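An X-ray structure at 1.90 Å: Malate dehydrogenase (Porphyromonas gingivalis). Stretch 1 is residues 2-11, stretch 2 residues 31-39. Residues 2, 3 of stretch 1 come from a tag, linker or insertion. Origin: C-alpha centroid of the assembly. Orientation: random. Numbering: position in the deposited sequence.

Stretch 1 (2-11) SLSYLTEEKL
Stretch 2 31-39: MRLTPNLCL

The two stretches run side by side in the same direction, with CA pairs 4.8 Å apart at Tyr-5/Arg-32, 4.9 Å at Leu-6/Leu-33, 5.2 Å at Thr-7/Thr-34, 4.9 Å at Lys-10/Asn-36 and 5.1 Å at Leu-11/Leu-37. Arg-32 leaves a helix in a Schellman motif (phi/psi 49/54); Tyr-5 lies extended beside it (-61/146). The ring of Tyr-5 (chi1 -80°, m; chi2 -84°) is the main bump of stretch 1, and its hollow has two walls: Arg-32 CB over one face, 4.2 Å from the ring centroid, and Pro-35 CD over the opposite face at 4.0 Å. The arginine (m, t, p, chi4 75°) curls so that Arg-32 CZ sits off-centre 4.1 Å from the Tyr-5 ring centroid, a cation-pi contact. Ser-2 CB, from the tag, covers the guanidinium's other face, 3.7 Å from Arg-32 NE, which donates to tag residue Leu-3 O at 2.9 Å.

Main chains then zip together: Leu-6 N to Arg-32 O and Thr-7 N to Leu-33 O are both 2.9 Å hydrogen bonds. Next, side chains of stretch 2 donate hydrogen bonds to carbonyls of stretch 1. Asn-36 ND2 (chi1 m, chi2 -58°) donates to Glu-8 O at 2.8 Å, and Thr-34 OG1 (chi1 t) to Glu-9 O at 2.7 Å; Thr-34 OG1 also accepts from Asn-36 N at 2.9 Å, so the Thr-34 hydroxyl serves both stretches. Glu-8 (m, m, chi3 -59°) points its CA-CB bond away, yet folds back until OE1 is 3.5 Å from Pro-35 CG.

A parallel bridge pairs Leu-11 with Leu-37: Leu-11 N donates to Asn-36 O at 3.0 Å, Cys-38 N to Leu-11 O at 2.7 Å. Leu-11 (t, p) fills a buried pocket, its CB 3.6 Å from Thr-34 CG2, CD2 3.9 Å from Leu-33 CD1 and CG 3.8 Å from Leu-37 CD1. The all-t Lys-10 lays CE 3.4 Å from Cys-38 CB.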

# COMPACT_ATOMS: atom_id res chain seq x y z
N SER A 2 5.45 13.77 -11.18
CA SER A 2 6.21 12.88 -10.26
C SER A 2 7.62 13.43 -10.03
O SER A 2 8.17 14.12 -10.89
CB SER A 2 6.31 11.49 -10.85
OG SER A 2 5.02 10.93 -11.02
N LEU A 3 8.18 13.11 -8.87
CA LEU A 3 9.59 13.32 -8.60
C LEU A 3 10.38 12.39 -9.50
O LEU A 3 9.84 11.48 -10.06
CB LEU A 3 9.88 12.99 -7.13
N SER A 4 11.68 12.65 -9.66
CA SER A 4 12.56 11.70 -10.32
C SER A 4 12.90 10.57 -9.32
O SER A 4 12.81 10.76 -8.11
CB SER A 4 13.83 12.41 -10.79
OG SER A 4 13.48 13.45 -11.70
N TYR A 5 13.30 9.42 -9.83
CA TYR A 5 13.70 8.32 -8.94
C TYR A 5 14.88 8.76 -8.11
O TYR A 5 15.75 9.51 -8.59
CB TYR A 5 14.10 7.09 -9.78
CG TYR A 5 12.91 6.29 -10.26
CD1 TYR A 5 12.33 5.32 -9.43
CD2 TYR A 5 12.37 6.49 -11.53
CE1 TYR A 5 11.24 4.58 -9.84
CE2 TYR A 5 11.26 5.75 -11.97
CZ TYR A 5 10.69 4.79 -11.11
OH TYR A 5 9.60 4.03 -11.50
N LEU A 6 14.94 8.28 -6.88
CA LEU A 6 16.00 8.74 -5.96
C LEU A 6 17.37 8.21 -6.37
O LEU A 6 18.39 8.86 -6.18
CB LEU A 6 15.69 8.26 -4.54
CG LEU A 6 16.55 8.67 -3.34
CD1 LEU A 6 16.63 10.19 -3.21
CD2 LEU A 6 15.86 8.02 -2.06
N THR A 7 17.41 7.00 -6.90
CA THR A 7 18.66 6.45 -7.33
C THR A 7 18.37 5.46 -8.46
O THR A 7 17.21 5.11 -8.68
CB THR A 7 19.40 5.78 -6.13
OG1 THR A 7 20.65 5.26 -6.57
CG2 THR A 7 18.60 4.60 -5.55
N GLU A 8 19.40 5.02 -9.18
CA GLU A 8 19.24 3.89 -10.11
C GLU A 8 19.71 2.56 -9.49
O GLU A 8 19.56 1.49 -10.08
CB GLU A 8 20.03 4.16 -11.41
CG GLU A 8 19.66 5.46 -12.12
CD GLU A 8 18.26 5.43 -12.68
OE1 GLU A 8 17.98 4.55 -13.50
OE2 GLU A 8 17.45 6.32 -12.32
N GLU A 9 20.31 2.62 -8.30
CA GLU A 9 20.82 1.38 -7.70
C GLU A 9 19.69 0.40 -7.32
O GLU A 9 18.58 0.81 -7.07
CB GLU A 9 21.77 1.71 -6.53
CG GLU A 9 22.92 2.57 -7.09
CD GLU A 9 24.14 2.68 -6.22
OE1 GLU A 9 25.25 2.32 -6.70
OE2 GLU A 9 24.02 3.16 -5.09
N LYS A 10 20.01 -0.89 -7.30
CA LYS A 10 19.00 -1.95 -7.11
C LYS A 10 18.61 -2.07 -5.63
O LYS A 10 19.48 -2.06 -4.73
CB LYS A 10 19.52 -3.27 -7.69
CG LYS A 10 18.75 -4.53 -7.33
CD LYS A 10 19.20 -5.70 -8.25
CE LYS A 10 18.60 -7.01 -7.78
NZ LYS A 10 19.06 -8.16 -8.59
N LEU A 11 17.30 -2.08 -5.43
CA LEU A 11 16.68 -2.38 -4.16
C LEU A 11 16.01 -3.75 -4.25
O LEU A 11 15.14 -4.03 -5.12
CB LEU A 11 15.65 -1.28 -3.78
CG LEU A 11 14.61 -1.62 -2.68
CD1 LEU A 11 15.29 -2.04 -1.35
CD2 LEU A 11 13.64 -0.41 -2.41
N MET A 31 7.09 5.50 -3.88
CA MET A 31 8.06 6.48 -3.41
C MET A 31 9.14 6.78 -4.48
O MET A 31 9.99 7.61 -4.26
CB MET A 31 8.75 5.99 -2.12
CG MET A 31 7.89 6.12 -0.84
SD MET A 31 8.87 5.58 0.65
CE MET A 31 7.57 5.78 1.89
N ARG A 32 9.11 6.04 -5.58
CA ARG A 32 10.09 6.17 -6.65
C ARG A 32 11.51 6.16 -6.11
O ARG A 32 12.31 7.05 -6.40
CB ARG A 32 9.80 7.43 -7.52
CG ARG A 32 8.45 7.26 -8.25
CD ARG A 32 8.01 8.56 -8.99
NE ARG A 32 8.82 8.81 -10.19
CZ ARG A 32 8.71 8.14 -11.32
NH1 ARG A 32 7.84 7.15 -11.42
NH2 ARG A 32 9.46 8.46 -12.38
N LEU A 33 11.82 5.12 -5.33
CA LEU A 33 13.15 5.01 -4.74
C LEU A 33 14.15 4.65 -5.84
O LEU A 33 15.19 5.30 -5.97
CB LEU A 33 13.19 3.97 -3.62
CG LEU A 33 12.15 4.23 -2.52
CD1 LEU A 33 12.22 3.12 -1.40
CD2 LEU A 33 12.36 5.63 -1.94
N THR A 34 13.81 3.62 -6.61
CA THR A 34 14.64 3.18 -7.76
C THR A 34 13.73 2.47 -8.78
O THR A 34 12.82 1.71 -8.40
CB THR A 34 15.74 2.18 -7.30
OG1 THR A 34 16.42 1.60 -8.42
CG2 THR A 34 15.14 1.07 -6.51
N PRO A 35 14.06 2.60 -10.06
CA PRO A 35 13.34 1.79 -11.05
C PRO A 35 13.73 0.31 -10.95
O PRO A 35 12.95 -0.58 -11.36
CB PRO A 35 13.79 2.38 -12.40
CG PRO A 35 15.02 3.27 -12.09
CD PRO A 35 15.16 3.43 -10.62
N ASN A 36 14.90 0.03 -10.38
CA ASN A 36 15.39 -1.34 -10.33
C ASN A 36 14.99 -1.98 -9.01
O ASN A 36 15.76 -2.09 -8.06
CB ASN A 36 16.89 -1.33 -10.59
CG ASN A 36 17.18 -0.77 -11.99
OD1 ASN A 36 16.67 -1.31 -12.98
ND2 ASN A 36 17.90 0.36 -12.08
N LEU A 37 13.72 -2.34 -8.96
CA LEU A 37 13.15 -2.92 -7.75
C LEU A 37 13.03 -4.41 -7.98
O LEU A 37 12.41 -4.86 -8.94
CB LEU A 37 11.76 -2.30 -7.51
CG LEU A 37 10.99 -2.83 -6.32
CD1 LEU A 37 11.72 -2.43 -5.09
CD2 LEU A 37 9.50 -2.30 -6.32
N CYS A 38 13.66 -5.20 -7.10
CA CYS A 38 13.71 -6.64 -7.28
C CYS A 38 13.03 -7.36 -6.12
O CYS A 38 13.32 -7.07 -4.94
CB CYS A 38 15.17 -7.09 -7.44
SG CYS A 38 15.41 -8.86 -7.50
N LEU A 39 12.11 -8.27 -6.46
CA LEU A 39 11.30 -8.96 -5.46
C LEU A 39 11.77 -10.41 -5.35
O LEU A 39 11.80 -11.15 -6.37
CB LEU A 39 9.83 -8.89 -5.84
CG LEU A 39 9.24 -7.50 -6.11
CD1 LEU A 39 7.71 -7.68 -6.19
CD2 LEU A 39 9.64 -6.53 -4.97
O HOH W 1 11.88 9.92 -5.55
O HOH W 2 18.46 1.77 -14.33